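Local coordinates for putative peptidyl-arginine deiminase family protein (Campylobacter jejuni subsp. jejuni serotype O:2, PDB 6B10) that probably hydrolyses agmatine to N-carbamoylputrescine and ammonia, a step in polyamine biosynthesis, at residues L105-N110 and F142-G147; Y270-F275 and N318-C323; I13-E18 and C325-K330. One frame throughout, in Å; residues are numbered along the deposited sequence.

Interaction 1: residues L105-N110 and F142-G147; sequences LDFTFN and FILEGG. With K (potassium ion), chain E.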
loop_
_atom_site.group_PDB
_atom_site.type_symbol
_atom_site.label_atom_id
_atom_site.label_comp_id
_atom_site.label_asym_id
_atom_site.label_seq_id
_atom_site.Cartn_x
_atom_site.Cartn_y
_atom_site.Cartn_z
ATOM N N LEU A 105 14.381 -3.821 -2.004
ATOM C CA LEU A 105 14.984 -2.521 -2.254
ATOM C C LEU A 105 14.646 -1.580 -1.107
ATOM O O LEU A 105 13.511 -1.566 -0.621
ATOM C CB LEU A 105 14.473 -1.937 -3.576
ATOM C CG LEU A 105 14.496 -2.853 -4.804
ATOM C CD1 LEU A 105 13.985 -2.098 -6.018
ATOM C CD2 LEU A 105 15.886 -3.407 -5.074
ATOM N N ASP A 106 15.636 -0.805 -0.677
ATOM C CA ASP A 106 15.460 0.188 0.380
ATOM C C ASP A 106 15.704 1.558 -0.242
ATOM O O ASP A 106 16.843 1.986 -0.411
ATOM C CB ASP A 106 16.429 -0.090 1.544
ATOM C CG ASP A 106 16.306 0.916 2.692
ATOM O OD1 ASP A 106 15.298 1.653 2.776
ATOM O OD2 ASP A 106 17.234 0.969 3.526
ATOM N N PHE A 107 14.616 2.222 -0.615
ATOM C CA PHE A 107 14.677 3.582 -1.139
ATOM C C PHE A 107 14.887 4.562 0.007
ATOM O O PHE A 107 14.568 4.254 1.154
ATOM C CB PHE A 107 13.390 3.908 -1.890
ATOM C CG PHE A 107 13.224 3.120 -3.154
ATOM C CD1 PHE A 107 12.626 1.864 -3.136
ATOM C CD2 PHE A 107 13.683 3.625 -4.363
ATOM C CE1 PHE A 107 12.484 1.132 -4.306
ATOM C CE2 PHE A 107 13.539 2.901 -5.531
ATOM C CZ PHE A 107 12.936 1.654 -5.504
ATOM N N THR A 108 15.424 5.736 -0.289
ATOM C CA THR A 108 15.646 6.728 0.754
ATOM C C THR A 108 14.338 7.463 1.052
ATOM O O THR A 108 13.638 7.896 0.139
ATOM C CB THR A 108 16.775 7.705 0.381
ATOM O OG1 THR A 108 16.505 8.302 -0.892
ATOM C CG2 THR A 108 18.106 6.961 0.312
ATOM N N PHE A 109 14.005 7.573 2.334
ATOM C CA PHE A 109 12.743 8.159 2.764
ATOM C C PHE A 109 12.962 9.353 3.679
ATOM O O PHE A 109 13.760 9.284 4.617
ATOM C CB PHE A 109 11.906 7.119 3.504
ATOM C CG PHE A 109 10.658 7.671 4.118
ATOM C CD1 PHE A 109 9.623 8.125 3.313
ATOM C CD2 PHE A 109 10.513 7.736 5.497
ATOM C CE1 PHE A 109 8.467 8.638 3.871
ATOM C CE2 PHE A 109 9.358 8.248 6.065
ATOM C CZ PHE A 109 8.332 8.700 5.250
ATOM N N ASN A 110 12.232 10.433 3.407
ATOM C CA ASN A 110 12.235 11.625 4.254
ATOM C C ASN A 110 10.820 12.000 4.674
ATOM O O ASN A 110 10.479 11.938 5.855
ATOM C CB ASN A 110 12.875 12.805 3.522
ATOM C CG ASN A 110 14.242 12.473 2.954
ATOM O OD1 ASN A 110 14.516 12.741 1.783
ATOM N ND2 ASN A 110 15.110 11.887 3.776
ATOM N N PHE A 142 17.203 7.120 -4.125
ATOM C CA PHE A 142 16.075 7.706 -4.829
ATOM C C PHE A 142 14.941 7.871 -3.828
ATOM O O PHE A 142 14.719 6.994 -2.995
ATOM C CB PHE A 142 15.654 6.792 -5.984
ATOM C CG PHE A 142 14.625 7.393 -6.892
ATOM C CD1 PHE A 142 13.271 7.215 -6.644
ATOM C CD2 PHE A 142 15.007 8.127 -8.001
ATOM C CE1 PHE A 142 12.317 7.767 -7.482
ATOM C CE2 PHE A 142 14.057 8.682 -8.845
ATOM C CZ PHE A 142 12.711 8.502 -8.584
ATOM N N ILE A 143 14.237 8.997 -3.896
ATOM C CA ILE A 143 13.129 9.272 -2.972
ATOM C C ILE A 143 11.841 8.637 -3.487
ATOM O O ILE A 143 11.334 9.016 -4.541
ATOM C CB ILE A 143 12.903 10.791 -2.768
ATOM C CG1 ILE A 143 14.178 11.476 -2.252
ATOM C CG2 ILE A 143 11.757 11.040 -1.798
ATOM C CD1 ILE A 143 14.672 10.971 -0.908
ATOM N N LEU A 144 11.306 7.682 -2.733
ATOM C CA LEU A 144 10.104 6.971 -3.151
ATOM C C LEU A 144 9.416 6.281 -1.984
ATOM O O LEU A 144 10.054 5.542 -1.241
ATOM C CB LEU A 144 10.468 5.941 -4.224
ATOM C CG LEU A 144 9.321 5.112 -4.804
ATOM C CD1 LEU A 144 9.481 4.948 -6.306
ATOM C CD2 LEU A 144 9.222 3.754 -4.121
ATOM N N GLU A 145 8.113 6.524 -1.837
ATOM C CA GLU A 145 7.282 5.807 -0.870
ATOM C C GLU A 145 6.531 4.688 -1.583
ATOM O O GLU A 145 6.164 4.829 -2.746
ATOM C CB GLU A 145 6.270 6.744 -0.203
ATOM C CG GLU A 145 6.850 8.028 0.377
ATOM C CD GLU A 145 6.741 9.202 -0.581
ATOM O OE1 GLU A 145 7.439 9.198 -1.620
ATOM O OE2 GLU A 145 5.948 10.127 -0.301
ATOM N N GLY A 146 6.282 3.589 -0.876
ATOM C CA GLY A 146 5.575 2.439 -1.442
ATOM C C GLY A 146 4.170 2.763 -1.920
ATOM O O GLY A 146 3.721 2.248 -2.942
ATOM N N GLY A 147 3.483 3.635 -1.191
ATOM C CA GLY A 147 2.142 4.076 -1.574
ATOM C C GLY A 147 2.068 4.968 -2.804
ATOM O O GLY A 147 0.976 5.247 -3.293
HETATM K K K E . 12.970 3.230 2.804
HETATM O O HOH W 1 10.835 4.655 1.249
#

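Interaction 2: residues Y270-F275 and N318-C323; sequences YANFVF and NGSLHC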
loop_
_atom_site.group_PDB
_atom_site.type_symbol
_atom_site.label_atom_id
_atom_site.label_comp_id
_atom_site.label_asym_id
_atom_site.label_seq_id
_atom_site.Cartn_x
_atom_site.Cartn_y
_atom_site.Cartn_z
ATOM N N TYR A 270 -11.687 3.809 -0.798
ATOM C CA TYR A 270 -11.758 2.359 -0.928
ATOM C C TYR A 270 -10.582 1.792 -1.717
ATOM O O TYR A 270 -10.386 0.571 -1.760
ATOM C CB TYR A 270 -13.099 1.930 -1.538
ATOM C CG TYR A 270 -14.302 2.218 -0.644
ATOM C CD1 TYR A 270 -14.492 1.516 0.542
ATOM C CD2 TYR A 270 -15.253 3.182 -0.996
ATOM C CE1 TYR A 270 -15.585 1.764 1.360
ATOM C CE2 TYR A 270 -16.349 3.445 -0.184
ATOM C CZ TYR A 270 -16.517 2.736 0.994
ATOM O OH TYR A 270 -17.613 2.997 1.799
ATOM N N ALA A 271 -9.785 2.670 -2.325
ATOM C CA ALA A 271 -8.607 2.241 -3.087
ATOM C C ALA A 271 -7.463 1.737 -2.190
ATOM O O ALA A 271 -6.570 1.027 -2.656
ATOM C CB ALA A 271 -8.116 3.368 -3.991
ATOM N N ASN A 272 -7.499 2.079 -0.905
ATOM C CA ASN A 272 -6.450 1.674 0.038
ATOM C C ASN A 272 -6.662 0.251 0.585
ATOM O O ASN A 272 -6.470 -0.008 1.781
ATOM C CB ASN A 272 -6.381 2.687 1.184
ATOM C CG ASN A 272 -4.964 2.973 1.631
ATOM O OD1 ASN A 272 -4.582 2.658 2.752
ATOM N ND2 ASN A 272 -4.181 3.583 0.757
ATOM N N PHE A 273 -7.058 -0.668 -0.297
ATOM C CA PHE A 273 -7.166 -2.084 0.042
ATOM C C PHE A 273 -5.795 -2.756 -0.005
ATOM O O PHE A 273 -4.806 -2.139 -0.402
ATOM C CB PHE A 273 -8.170 -2.816 -0.872
ATOM C CG PHE A 273 -8.021 -2.525 -2.350
ATOM C CD1 PHE A 273 -6.834 -2.800 -3.034
ATOM C CD2 PHE A 273 -9.097 -2.029 -3.076
ATOM C CE1 PHE A 273 -6.722 -2.552 -4.395
ATOM C CE2 PHE A 273 -8.987 -1.780 -4.438
ATOM C CZ PHE A 273 -7.799 -2.048 -5.098
ATOM N N VAL A 274 -5.733 -4.019 0.408
ATOM C CA VAL A 274 -4.486 -4.760 0.347
ATOM C C VAL A 274 -4.717 -6.202 -0.071
ATOM O O VAL A 274 -5.560 -6.886 0.491
ATOM C CB VAL A 274 -3.689 -4.684 1.679
ATOM C CG1 VAL A 274 -4.537 -5.095 2.862
ATOM C CG2 VAL A 274 -2.426 -5.536 1.603
ATOM N N PHE A 275 -3.977 -6.645 -1.085
ATOM C CA PHE A 275 -4.015 -8.041 -1.496
ATOM C C PHE A 275 -3.148 -8.868 -0.558
ATOM O O PHE A 275 -2.060 -8.435 -0.157
ATOM C CB PHE A 275 -3.495 -8.222 -2.914
ATOM C CG PHE A 275 -4.498 -7.907 -3.990
ATOM C CD1 PHE A 275 -5.481 -8.829 -4.332
ATOM C CD2 PHE A 275 -4.423 -6.712 -4.700
ATOM C CE1 PHE A 275 -6.386 -8.551 -5.344
ATOM C CE2 PHE A 275 -5.324 -6.431 -5.716
ATOM C CZ PHE A 275 -6.307 -7.352 -6.035
ATOM N N ASN A 318 -4.529 10.089 8.826
ATOM C CA ASN A 318 -4.424 10.286 7.375
ATOM C C ASN A 318 -3.908 9.092 6.568
ATOM O O ASN A 318 -3.165 9.256 5.608
ATOM C CB ASN A 318 -3.594 11.538 7.067
ATOM C CG ASN A 318 -4.055 12.749 7.858
ATOM O OD1 ASN A 318 -3.279 13.344 8.608
ATOM N ND2 ASN A 318 -5.324 13.115 7.706
ATOM N N GLY A 319 -4.335 7.895 6.945
ATOM C CA GLY A 319 -4.039 6.702 6.167
ATOM C C GLY A 319 -5.091 5.641 6.392
ATOM O O GLY A 319 -5.952 5.784 7.252
ATOM N N SER A 320 -5.023 4.571 5.614
ATOM C CA SER A 320 -5.978 3.484 5.747
ATOM C C SER A 320 -5.210 2.163 5.659
ATOM O O SER A 320 -4.003 2.156 5.874
ATOM C CB SER A 320 -7.079 3.625 4.689
ATOM O OG SER A 320 -8.111 2.679 4.892
ATOM N N LEU A 321 -5.894 1.065 5.348
ATOM C CA LEU A 321 -5.316 -0.279 5.481
ATOM C C LEU A 321 -4.005 -0.458 4.724
ATOM O O LEU A 321 -3.032 -0.935 5.303
ATOM C CB LEU A 321 -6.312 -1.367 5.054
ATOM C CG LEU A 321 -7.664 -1.440 5.785
ATOM C CD1 LEU A 321 -8.510 -2.559 5.204
ATOM C CD2 LEU A 321 -7.500 -1.631 7.291
ATOM N N HIS A 322 -3.979 -0.072 3.445
ATOM C CA HIS A 322 -2.793 -0.271 2.591
ATOM C C HIS A 322 -1.584 0.502 3.118
ATOM O O HIS A 322 -0.470 -0.004 3.092
ATOM C CB HIS A 322 -3.085 0.147 1.142
ATOM C CG HIS A 322 -2.069 -0.327 0.146
ATOM N ND1 HIS A 322 -1.249 0.536 -0.547
ATOM C CD2 HIS A 322 -1.751 -1.571 -0.288
ATOM C CE1 HIS A 322 -0.464 -0.152 -1.358
ATOM N NE2 HIS A 322 -0.749 -1.435 -1.219
ATOM N N CYS A 323 -1.816 1.725 3.590
ATOM C CA CYS A 323 -0.753 2.572 4.151
ATOM C C CYS A 323 -0.096 1.968 5.393
ATOM O O CYS A 323 1.071 2.223 5.668
ATOM C CB CYS A 323 -1.306 3.959 4.523
ATOM S SG CYS A 323 -1.980 4.919 3.149
#

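Interaction 3: residues I13-E18 and C325-K330; sequences IPEWSE and CQNRFK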
loop_
_atom_site.group_PDB
_atom_site.type_symbol
_atom_site.label_atom_id
_atom_site.label_comp_id
_atom_site.label_asym_id
_atom_site.label_seq_id
_atom_site.Cartn_x
_atom_site.Cartn_y
_atom_site.Cartn_z
ATOM N N ILE A 13 6.580 -6.651 -9.225
ATOM C CA ILE A 13 5.668 -7.632 -8.637
ATOM C C ILE A 13 4.343 -6.974 -8.289
ATOM O O ILE A 13 4.319 -6.007 -7.527
ATOM C CB ILE A 13 6.260 -8.259 -7.358
ATOM C CG1 ILE A 13 7.629 -8.891 -7.645
ATOM C CG2 ILE A 13 5.326 -9.321 -6.796
ATOM C CD1 ILE A 13 8.382 -9.314 -6.399
ATOM N N PRO A 14 3.231 -7.494 -8.841
ATOM C CA PRO A 14 1.927 -7.006 -8.428
ATOM C C PRO A 14 1.556 -7.547 -7.053
ATOM O O PRO A 14 2.030 -8.617 -6.653
ATOM C CB PRO A 14 0.990 -7.568 -9.494
ATOM C CG PRO A 14 1.636 -8.837 -9.917
ATOM C CD PRO A 14 3.124 -8.623 -9.779
ATOM N N GLU A 15 0.685 -6.827 -6.351
ATOM C CA GLU A 15 0.367 -7.153 -4.963
ATOM C C GLU A 15 -0.328 -8.505 -4.794
ATOM O O GLU A 15 -0.250 -9.122 -3.725
ATOM C CB GLU A 15 -0.486 -6.050 -4.354
ATOM C CG GLU A 15 -0.431 -5.996 -2.842
ATOM C CD GLU A 15 -0.884 -4.649 -2.334
ATOM O OE1 GLU A 15 -0.065 -3.706 -2.380
ATOM O OE2 GLU A 15 -2.065 -4.531 -1.937
ATOM N N TRP A 16 -0.996 -8.972 -5.841
ATOM C CA TRP A 16 -1.697 -10.255 -5.775
ATOM C C TRP A 16 -0.809 -11.499 -5.949
ATOM O O TRP A 16 -1.300 -12.619 -5.842
ATOM C CB TRP A 16 -2.868 -10.286 -6.762
ATOM C CG TRP A 16 -2.482 -10.123 -8.195
ATOM C CD1 TRP A 16 -2.018 -11.091 -9.033
ATOM C CD2 TRP A 16 -2.547 -8.918 -8.962
ATOM N NE1 TRP A 16 -1.783 -10.561 -10.277
ATOM C CE2 TRP A 16 -2.104 -9.228 -10.260
ATOM C CE3 TRP A 16 -2.932 -7.602 -8.673
ATOM C CZ2 TRP A 16 -2.033 -8.269 -11.274
ATOM C CZ3 TRP A 16 -2.870 -6.656 -9.676
ATOM C CH2 TRP A 16 -2.422 -6.991 -10.961
ATOM N N SER A 17 0.484 -11.317 -6.210
ATOM C CA SER A 17 1.424 -12.443 -6.215
ATOM C C SER A 17 1.554 -13.015 -4.802
ATOM O O SER A 17 1.312 -12.312 -3.806
ATOM C CB SER A 17 2.804 -12.022 -6.715
ATOM O OG SER A 17 2.734 -11.534 -8.034
ATOM N N GLU A 18 1.932 -14.290 -4.732
ATOM C CA GLU A 18 1.981 -15.021 -3.471
ATOM C C GLU A 18 2.969 -14.378 -2.504
ATOM O O GLU A 18 4.045 -13.934 -2.901
ATOM C CB GLU A 18 2.351 -16.492 -3.714
ATOM C CG GLU A 18 2.130 -17.387 -2.499
ATOM C CD GLU A 18 2.258 -18.873 -2.818
ATOM O OE1 GLU A 18 2.972 -19.227 -3.778
ATOM O OE2 GLU A 18 1.651 -19.694 -2.099
ATOM N N CYS A 325 0.608 -1.207 6.051
ATOM C CA CYS A 325 1.230 -2.511 5.896
ATOM C C CYS A 325 2.151 -2.582 4.695
ATOM O O CYS A 325 2.144 -1.705 3.829
ATOM C CB CYS A 325 0.163 -3.603 5.829
ATOM S SG CYS A 325 -0.959 -3.527 4.405
ATOM N N GLN A 326 2.985 -3.611 4.676
ATOM C CA GLN A 326 3.856 -3.866 3.543
ATOM C C GLN A 326 3.883 -5.366 3.268
ATOM O O GLN A 326 3.829 -6.183 4.186
ATOM C CB GLN A 326 5.259 -3.324 3.813
ATOM C CG GLN A 326 6.251 -3.489 2.668
ATOM C CD GLN A 326 5.798 -2.823 1.377
ATOM O OE1 GLN A 326 4.913 -3.330 0.681
ATOM N NE2 GLN A 326 6.407 -1.689 1.046
ATOM N N ASN A 327 3.951 -5.716 1.994
ATOM C CA ASN A 327 3.938 -7.107 1.584
ATOM C C ASN A 327 5.363 -7.588 1.376
ATOM O O ASN A 327 6.200 -6.853 0.861
ATOM C CB ASN A 327 3.124 -7.264 0.288
ATOM C CG ASN A 327 1.791 -6.547 0.357
ATOM O OD1 ASN A 327 1.701 -5.350 0.075
ATOM N ND2 ASN A 327 0.753 -7.269 0.759
ATOM N N ARG A 328 5.632 -8.820 1.790
ATOM C CA ARG A 328 6.909 -9.472 1.517
ATOM C C ARG A 328 6.568 -10.750 0.774
ATOM O O ARG A 328 5.849 -11.606 1.290
ATOM C CB ARG A 328 7.670 -9.763 2.815
ATOM C CG ARG A 328 8.941 -10.581 2.618
ATOM C CD ARG A 328 9.803 -10.608 3.873
ATOM N NE ARG A 328 10.779 -11.700 3.821
ATOM C CZ ARG A 328 11.988 -11.627 3.263
ATOM N NH1 ARG A 328 12.420 -10.505 2.693
ATOM N NH2 ARG A 328 12.779 -12.694 3.274
ATOM N N PHE A 329 7.060 -10.862 -0.453
ATOM C CA PHE A 329 6.596 -11.913 -1.349
ATOM C C PHE A 329 7.334 -13.225 -1.137
ATOM O O PHE A 329 8.426 -13.250 -0.570
ATOM C CB PHE A 329 6.642 -11.433 -2.803
ATOM C CG PHE A 329 5.682 -10.313 -3.061
ATOM C CD1 PHE A 329 4.376 -10.579 -3.445
ATOM C CD2 PHE A 329 6.055 -8.995 -2.825
ATOM C CE1 PHE A 329 3.468 -9.551 -3.629
ATOM C CE2 PHE A 329 5.153 -7.961 -3.014
ATOM C CZ PHE A 329 3.859 -8.242 -3.419
ATOM N N LYS A 330 6.693 -14.304 -1.568
ATOM C CA LYS A 330 7.210 -15.659 -1.421
ATOM C C LYS A 330 8.043 -16.040 -2.643
ATOM O O LYS A 330 7.664 -15.748 -3.777
ATOM C CB LYS A 330 6.045 -16.642 -1.273
ATOM C CG LYS A 330 6.440 -18.079 -0.931
ATOM C CD LYS A 330 5.280 -19.025 -1.193
ATOM C CE LYS A 330 5.657 -20.485 -0.979
ATOM N NZ LYS A 330 5.646 -20.874 0.456
HETATM O O HOH W 2 5.652 -14.216 -5.013
#

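Interaction 1: residues L105-N110 and F142-G147
The carbonyl oxygen of Phe142 is gripped twice by Thr108: Thr108 N donates to Phe142 O over 3.1 Å, and the hydroxyl OG1 adds a weak bond. With chi1 at 54°, OG1 stands between the backbone N and the carbonyl carbon of its own residue, close enough to share the oxygen that the N-H uses. The side chains of Thr108 and Ile143 cross at about a right angle, with Ile143 CD1 3.2 Å from Thr108 OG1, while Ile143 CA points its hydrogen almost straight at Thr108 O. Next to Thr108, the Phe107 ring has Leu144 CD2 over one face, 4.1 Å from its centroid, and Phe142 O at its edge. Potassium ties in the backbone: Phe107 O binds it at 2.5 Å and Asp106 OD1 at 2.8 Å, Phe91 O is a further ligand, and a bound water carries the site on to Leu144 O. Around this, strand 101-108 runs between strands 94-98 and 138-141. Helix 175-186 packs on Phe107, Phe142 and Leu144, and Phe109 leans on helix 88-91.

Interaction 2: residues Y270-F275 and N318-C323
Ser320 brings its CB up to the side chain of Asn272, 3.3 Å from Asn272 OD1 and close to Asn272 CB as well. With OG anti to the backbone N (chi1 -173°), its hydroxyl reaches Tyr285 OH rather than the amide. Leu321, His322 and Cys323 have helical backbone angles, and Leu321 CB packs 3.5 Å from Asn272 O. His322 follows, with the largest share of the contact on its own segment. Its backbone N donates to Asn272 O over 3.0 Å, from 43° above the carbonyl plane, a bent approach that misses the lone pairs. Its imidazole stands at about a right angle to the amide of Asn272, with ND2 of the amide near the ring edge. Farther round, His322 CD2 comes within 3.1 Å of Phe273 O, an oxygen already bonded to Arg213, and Val274 CB lies near the ring plane. Both ring nitrogens are bonded beyond the two segments, ND1 to Asp209 OD2 and NE2 to Glu15 OE1, which together fix the rotation of the ring. At Cys323 the backbone N donates to Asn272 OD1 over 3.0 Å. The buried amide of Asn272 is thus held at both ends, because its ND2 donates to Asp209 O, the residue whose carboxylate also holds His322. Asn272 O and OD1 thereby take up two successive N-H groups, tying the loop before strand 274-276 to the loop before strand 326-329. The guanidine-modifying superfamily of deiminases and amidinotransferases, to which this family belongs, shares an alpha/beta propeller with a central active site; the loop carrying His322 and Cys323, deep in the chain, probably helps line that pocket.

Interaction 3: residues I13-E18 and C325-K330
One direct backbone bond joins the segments: Lys330 N donates to Glu18 O over 3.0 Å, the hydrogen lying straight on the line between them. A bound water reinforces it, donating to Glu18 O at 2.7 Å and to Lys330 O at 2.8 Å. The aromatic part belongs to Phe329. Ile13 CG2 stands over the centre of one ring face, 3.6 Å from the centroid and only 9° off the ring normal, a CH-pi contact. Chi1 of -65° sets the ring anti to the carbonyl carbon, pointing it into the type I turn formed by Pro14 to Ser17. That turn closes with the bond from Ser17 N to Pro14 O, and the backbone of the turn and of the residue after it rims the ring: the carbonyl oxygens of Glu15, Ser17 and Glu18 lie at the ring edge, with Glu18 O 3.4 Å from Phe329 CD1, a placement that probably favours the slightly positive edge hydrogens. Among the polar side chains, Glu15 crosses Asn327 at about a right angle, and Glu15 OE1 lies 3.4 Å from Asn327 OD1. Two acceptors meet there, and donors from elsewhere satisfy them: His322 NE2 bonds to Glu15 OE1, and Arg89 NH2 to Asn327 OD1. At the surface the extended chains of Glu18 and Lys330 lie side by side, the carboxylate carbon CD of Glu18 3.4 Å from the methylene CD of Lys330; their charged tips, however, do not meet. Strand 326-329 forms the edge of a mixed sheet beside the antiparallel strand 19-25, and the loop 13-18 leads into that strand. Ile13 also packs on strand 94-98, while Glu15 and Asn327 reach strand 274-276.

Burial rises from interaction 3, at the surface, through the partly buried interaction 1 to interaction 2, whose centre lies about 6 Å from the centre of the chain, all its touching residues buried. Interaction 2 rests on a buried asparagine that takes up backbone N-H groups, interaction 1 joins strand 101-108 to the loop after strand 138-141 beside a metal, and interaction 3 mixes an aromatic ring with water-bridged backbone. Interactions 2 and 3 share strand 274-276, which carries Val274 and is touched by Glu15 and Asn327; Glu15 OE2 lies 3.0 Å from Phe275 N. Interaction 1 touches neither, its nearest atoms about 5 Å from each. Along the chain, 13-18 and 325-330 enclose both other contacts in series.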